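Local coordinates for microcin B17-processing protein McbC (Escherichia coli str. K-12 substr. MG1655, PDB 6GRH) that is a flavin-dependent oxidoreductase needed to process the inactive microcin B17 precursor into the active peptide antibiotic, at residues L126-S137 against H186-K197. Residues are numbered along the deposited sequence; the frame is centred on the assembly and turned at random.
Sequences LYPIEVFLCRLS and HFALVYCIIFEK
Strands 129-135 and 187-194 run antiparallel as the two central strands of the nitroreductase-fold sheet, their axes 4.5 Å apart at closest, with paired backbone bonds at Glu130-Cys192, Phe132-Val190 and Cys134-Ala188. Strand 149-153 flanks the pair beyond 129-135, and strand 254-263 beyond 187-194. One face of the pair carries Ile129, Val131, Leu133, Phe187, Leu189, Tyr191 and Ile193, packed in part on helices 97-108 and 204-227. Val131 and Tyr191 lie side by side there, while Leu133 CD1 reaches obliquely to Phe187 CD2 at 3.6 Å. The Tyr191 ring presents its edge to Ile129 CG2, and its hydroxyl is hydrogen-bonded to Gln260. On the opposite face Cys192 SG meets the Phe132 ring obliquely, 4.8 Å from the centroid, and Cys134 SG touches Val190 CG2. Glu130, its CG anti to the carbonyl carbon (chi1 -58°) and its chain bent at chi2, sets CG against Ile194 CD1 at 3.6 Å, with OE1 held by His151. Where strand 129-135 begins and strand 187-194 ends, Ile194 N, just before helix 195-199, bonds to Pro128 O. Lys197 then reaches back from the helix, its CG lying against Pro128 CB. Its buried ammonium grips two carbonyls of the loop before strand 129-135, where the Tyr127 side chain lies close to a bound FMN, and the Glu130 carboxylate, near but beyond salt-bridge range, may help stabilise its charge. Lys197 NZ meets Leu126 O at 2.7 Å nearly head-on to the carbonyl, and Tyr127 O at 3.1 Å from above the carbonyl plane.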
loop_
_atom_site.group_PDB
_atom_site.type_symbol
_atom_site.label_atom_id
_atom_site.label_comp_id
_atom_site.label_asym_id
_atom_site.label_seq_id
_atom_site.Cartn_x
_atom_site.Cartn_y
_atom_site.Cartn_z
ATOM N N LEU D 126 1.219 27.399 0.194
ATOM C CA LEU D 126 2.132 26.696 1.103
ATOM C C LEU D 126 3.547 26.508 0.545
ATOM O O LEU D 126 4.508 26.401 1.323
ATOM C CB LEU D 126 1.530 25.351 1.505
ATOM C CG LEU D 126 0.201 25.494 2.252
ATOM C CD1 LEU D 126 -0.416 24.122 2.435
ATOM C CD2 LEU D 126 0.386 26.201 3.591
ATOM N N TYR D 127 3.682 26.471 -0.774
ATOM C CA TYR D 127 5.012 26.359 -1.427
ATOM C C TYR D 127 5.931 25.297 -0.804
ATOM O O TYR D 127 7.015 25.618 -0.269
ATOM C CB TYR D 127 5.677 27.738 -1.470
ATOM C CG TYR D 127 4.907 28.660 -2.361
ATOM C CD1 TYR D 127 5.081 28.603 -3.742
ATOM C CD2 TYR D 127 3.930 29.518 -1.845
ATOM C CE1 TYR D 127 4.339 29.408 -4.594
ATOM C CE2 TYR D 127 3.193 30.353 -2.684
ATOM C CZ TYR D 127 3.396 30.289 -4.064
ATOM O OH TYR D 127 2.658 31.063 -4.920
ATOM N N PRO D 128 5.539 24.018 -0.913
ATOM C CA PRO D 128 6.312 22.956 -0.251
ATOM C C PRO D 128 7.568 22.478 -0.967
ATOM O O PRO D 128 8.219 21.561 -0.471
ATOM C CB PRO D 128 5.299 21.780 -0.196
ATOM C CG PRO D 128 4.477 21.985 -1.426
ATOM C CD PRO D 128 4.280 23.482 -1.481
ATOM N N ILE D 129 7.877 23.046 -2.131
ATOM C CA ILE D 129 8.976 22.594 -2.945
ATOM C C ILE D 129 10.123 23.553 -2.746
ATOM O O ILE D 129 9.948 24.755 -2.850
ATOM C CB ILE D 129 8.587 22.534 -4.445
ATOM C CG1 ILE D 129 7.400 21.624 -4.639
ATOM C CG2 ILE D 129 9.771 22.121 -5.324
ATOM C CD1 ILE D 129 7.576 20.222 -4.095
ATOM N N GLU D 130 11.300 23.004 -2.475
ATOM C CA GLU D 130 12.521 23.783 -2.293
ATOM C C GLU D 130 13.421 23.626 -3.510
ATOM O O GLU D 130 13.488 22.540 -4.113
ATOM C CB GLU D 130 13.248 23.309 -1.047
ATOM C CG GLU D 130 12.390 23.417 0.209
ATOM C CD GLU D 130 11.925 24.839 0.526
ATOM O OE1 GLU D 130 12.711 25.792 0.405
ATOM O OE2 GLU D 130 10.751 25.007 0.929
ATOM N N VAL D 131 14.091 24.709 -3.883
ATOM C CA VAL D 131 15.056 24.679 -4.991
ATOM C C VAL D 131 16.482 24.731 -4.450
ATOM O O VAL D 131 16.848 25.638 -3.690
ATOM C CB VAL D 131 14.912 25.891 -5.943
ATOM C CG1 VAL D 131 15.836 25.736 -7.163
ATOM C CG2 VAL D 131 13.482 26.063 -6.371
ATOM N N PHE D 132 17.289 23.775 -4.882
ATOM C CA PHE D 132 18.691 23.740 -4.546
ATOM C C PHE D 132 19.517 23.945 -5.819
ATOM O O PHE D 132 19.127 23.507 -6.901
ATOM C CB PHE D 132 19.029 22.417 -3.881
ATOM C CG PHE D 132 18.491 22.279 -2.473
ATOM C CD1 PHE D 132 17.200 21.844 -2.253
ATOM C CD2 PHE D 132 19.290 22.580 -1.370
ATOM C CE1 PHE D 132 16.706 21.689 -0.951
ATOM C CE2 PHE D 132 18.808 22.438 -0.069
ATOM C CZ PHE D 132 17.505 22.016 0.142
ATOM N N LEU D 133 20.632 24.643 -5.670
ATOM C CA LEU D 133 21.518 24.979 -6.771
ATOM C C LEU D 133 22.779 24.153 -6.585
ATOM O O LEU D 133 23.377 24.194 -5.508
ATOM C CB LEU D 133 21.856 26.457 -6.734
ATOM C CG LEU D 133 23.030 26.951 -7.597
ATOM C CD1 LEU D 133 22.739 26.723 -9.071
ATOM C CD2 LEU D 133 23.251 28.420 -7.296
ATOM N N CYS D 134 23.158 23.400 -7.617
ATOM C CA CYS D 134 24.360 22.560 -7.581
ATOM C C CYS D 134 25.361 23.040 -8.615
ATOM O O CYS D 134 25.048 23.073 -9.806
ATOM C CB CYS D 134 23.986 21.088 -7.835
ATOM S SG CYS D 134 23.033 20.344 -6.485
ATOM N N ARG D 135 26.562 23.420 -8.163
ATOM C CA ARG D 135 27.627 23.895 -9.048
ATOM C C ARG D 135 28.419 22.675 -9.536
ATOM O O ARG D 135 28.912 21.907 -8.720
ATOM C CB ARG D 135 28.535 24.869 -8.297
ATOM C CG ARG D 135 29.755 25.327 -9.067
ATOM C CD ARG D 135 30.427 26.499 -8.360
ATOM N NE ARG D 135 31.678 26.866 -9.001
ATOM C CZ ARG D 135 32.862 26.276 -8.790
ATOM N NH1 ARG D 135 33.003 25.257 -7.938
ATOM N NH2 ARG D 135 33.921 26.716 -9.450
ATOM N N LEU D 136 28.533 22.508 -10.850
ATOM C CA LEU D 136 29.008 21.247 -11.454
ATOM C C LEU D 136 30.272 21.326 -12.284
ATOM O O LEU D 136 30.760 20.281 -12.737
ATOM C CB LEU D 136 27.927 20.653 -12.354
ATOM C CG LEU D 136 26.596 20.320 -11.693
ATOM C CD1 LEU D 136 25.658 19.741 -12.727
ATOM C CD2 LEU D 136 26.826 19.348 -10.558
ATOM N N SER D 137 30.776 22.535 -12.518
ATOM C CA SER D 137 32.010 22.729 -13.280
ATOM C C SER D 137 32.868 23.759 -12.575
ATOM O O SER D 137 32.344 24.744 -12.048
ATOM C CB SER D 137 31.673 23.238 -14.679
ATOM O OG SER D 137 32.817 23.776 -15.331
ATOM N N HIS D 186 27.133 23.274 -16.642
ATOM C CA HIS D 186 27.708 24.199 -15.664
ATOM C C HIS D 186 27.092 24.055 -14.279
ATOM O O HIS D 186 27.787 24.148 -13.272
ATOM C CB HIS D 186 27.560 25.652 -16.127
ATOM C CG HIS D 186 28.535 26.051 -17.193
ATOM N ND1 HIS D 186 28.259 25.937 -18.540
ATOM C CD2 HIS D 186 29.780 26.567 -17.108
ATOM C CE1 HIS D 186 29.290 26.380 -19.237
ATOM N NE2 HIS D 186 30.232 26.759 -18.393
ATOM N N PHE D 187 25.780 23.866 -14.225
ATOM C CA PHE D 187 25.099 23.754 -12.956
ATOM C C PHE D 187 23.799 23.003 -13.111
ATOM O O PHE D 187 23.372 22.727 -14.231
ATOM C CB PHE D 187 24.890 25.151 -12.327
ATOM C CG PHE D 187 23.917 26.047 -13.055
ATOM C CD1 PHE D 187 24.323 26.824 -14.121
ATOM C CD2 PHE D 187 22.600 26.168 -12.610
ATOM C CE1 PHE D 187 23.437 27.701 -14.767
ATOM C CE2 PHE D 187 21.705 27.011 -13.264
ATOM C CZ PHE D 187 22.138 27.791 -14.340
ATOM N N ALA D 188 23.206 22.638 -11.973
ATOM C CA ALA D 188 21.879 22.046 -11.938
ATOM C C ALA D 188 20.998 22.726 -10.931
ATOM O O ALA D 188 21.476 23.297 -9.971
ATOM C CB ALA D 188 21.967 20.567 -11.615
ATOM N N LEU D 189 19.696 22.656 -11.165
ATOM C CA LEU D 189 18.718 22.918 -10.118
ATOM C C LEU D 189 18.141 21.576 -9.708
ATOM O O LEU D 189 17.879 20.719 -10.565
ATOM C CB LEU D 189 17.633 23.892 -10.573
ATOM C CG LEU D 189 18.113 25.303 -10.926
ATOM C CD1 LEU D 189 16.927 26.118 -11.399
ATOM C CD2 LEU D 189 18.838 25.966 -9.752
ATOM N N VAL D 190 17.966 21.389 -8.403
ATOM C CA VAL D 190 17.337 20.202 -7.847
ATOM C C VAL D 190 16.090 20.640 -7.062
ATOM O O VAL D 190 16.181 21.452 -6.139
ATOM C CB VAL D 190 18.298 19.423 -6.941
ATOM C CG1 VAL D 190 17.652 18.125 -6.475
ATOM C CG2 VAL D 190 19.598 19.108 -7.651
ATOM N N TYR D 191 14.929 20.127 -7.459
ATOM C CA TYR D 191 13.657 20.499 -6.862
ATOM C C TYR D 191 13.275 19.415 -5.873
ATOM O O TYR D 191 13.190 18.248 -6.262
ATOM C CB TYR D 191 12.568 20.646 -7.935
ATOM C CG TYR D 191 12.879 21.657 -8.980
ATOM C CD1 TYR D 191 12.377 22.958 -8.886
ATOM C CD2 TYR D 191 13.707 21.336 -10.080
ATOM C CE1 TYR D 191 12.693 23.915 -9.852
ATOM C CE2 TYR D 191 14.009 22.276 -11.069
ATOM C CZ TYR D 191 13.499 23.565 -10.948
ATOM O OH TYR D 191 13.756 24.502 -11.904
ATOM N N CYS D 192 13.035 19.798 -4.619
ATOM C CA CYS D 192 12.823 18.851 -3.533
ATOM C C CYS D 192 11.513 19.103 -2.800
ATOM O O CYS D 192 11.171 20.238 -2.510
ATOM C CB CYS D 192 13.955 18.949 -2.526
ATOM S SG CYS D 192 15.563 18.556 -3.253
ATOM N N ILE D 193 10.821 18.021 -2.477
ATOM C CA ILE D 193 9.595 18.059 -1.710
ATOM C C ILE D 193 9.897 17.893 -0.216
ATOM O O ILE D 193 10.609 16.968 0.174
ATOM C CB ILE D 193 8.598 16.966 -2.150
ATOM C CG1 ILE D 193 7.255 17.143 -1.415
ATOM C CG2 ILE D 193 9.129 15.548 -1.958
ATOM C CD1 ILE D 193 6.199 16.195 -1.918
ATOM N N ILE D 194 9.339 18.775 0.605
ATOM C CA ILE D 194 9.323 18.572 2.050
ATOM C C ILE D 194 8.017 17.850 2.367
ATOM O O ILE D 194 6.951 18.459 2.294
ATOM C CB ILE D 194 9.411 19.909 2.811
ATOM C CG1 ILE D 194 10.700 20.623 2.425
ATOM C CG2 ILE D 194 9.338 19.658 4.327
ATOM C CD1 ILE D 194 10.844 21.965 3.085
ATOM N N PHE D 195 8.089 16.585 2.740
ATOM C CA PHE D 195 6.866 15.753 2.815
ATOM C C PHE D 195 5.810 16.345 3.719
ATOM O O PHE D 195 4.649 16.479 3.331
ATOM C CB PHE D 195 7.157 14.331 3.256
ATOM C CG PHE D 195 7.938 13.534 2.244
ATOM C CD1 PHE D 195 7.341 13.095 1.079
ATOM C CD2 PHE D 195 9.279 13.240 2.460
ATOM C CE1 PHE D 195 8.057 12.345 0.149
ATOM C CE2 PHE D 195 10.003 12.490 1.531
ATOM C CZ PHE D 195 9.381 12.049 0.372
ATOM N N GLU D 196 6.221 16.719 4.921
ATOM C CA GLU D 196 5.244 17.185 5.897
ATOM C C GLU D 196 4.619 18.519 5.525
ATOM O O GLU D 196 3.453 18.724 5.820
ATOM C CB GLU D 196 5.843 17.187 7.307
ATOM C CG GLU D 196 6.012 15.750 7.814
ATOM C CD GLU D 196 6.341 15.639 9.293
ATOM O OE1 GLU D 196 5.630 16.258 10.127
ATOM O OE2 GLU D 196 7.275 14.876 9.622
ATOM N N LYS D 197 5.358 19.400 4.849
ATOM C CA LYS D 197 4.799 20.649 4.348
ATOM C C LYS D 197 3.796 20.392 3.218
ATOM O O LYS D 197 2.808 21.114 3.112
ATOM C CB LYS D 197 5.883 21.593 3.873
ATOM C CG LYS D 197 5.353 22.997 3.631
ATOM C CD LYS D 197 6.266 24.022 4.238
ATOM C CE LYS D 197 5.869 25.423 3.826
ATOM N NZ LYS D 197 6.787 26.019 2.809
#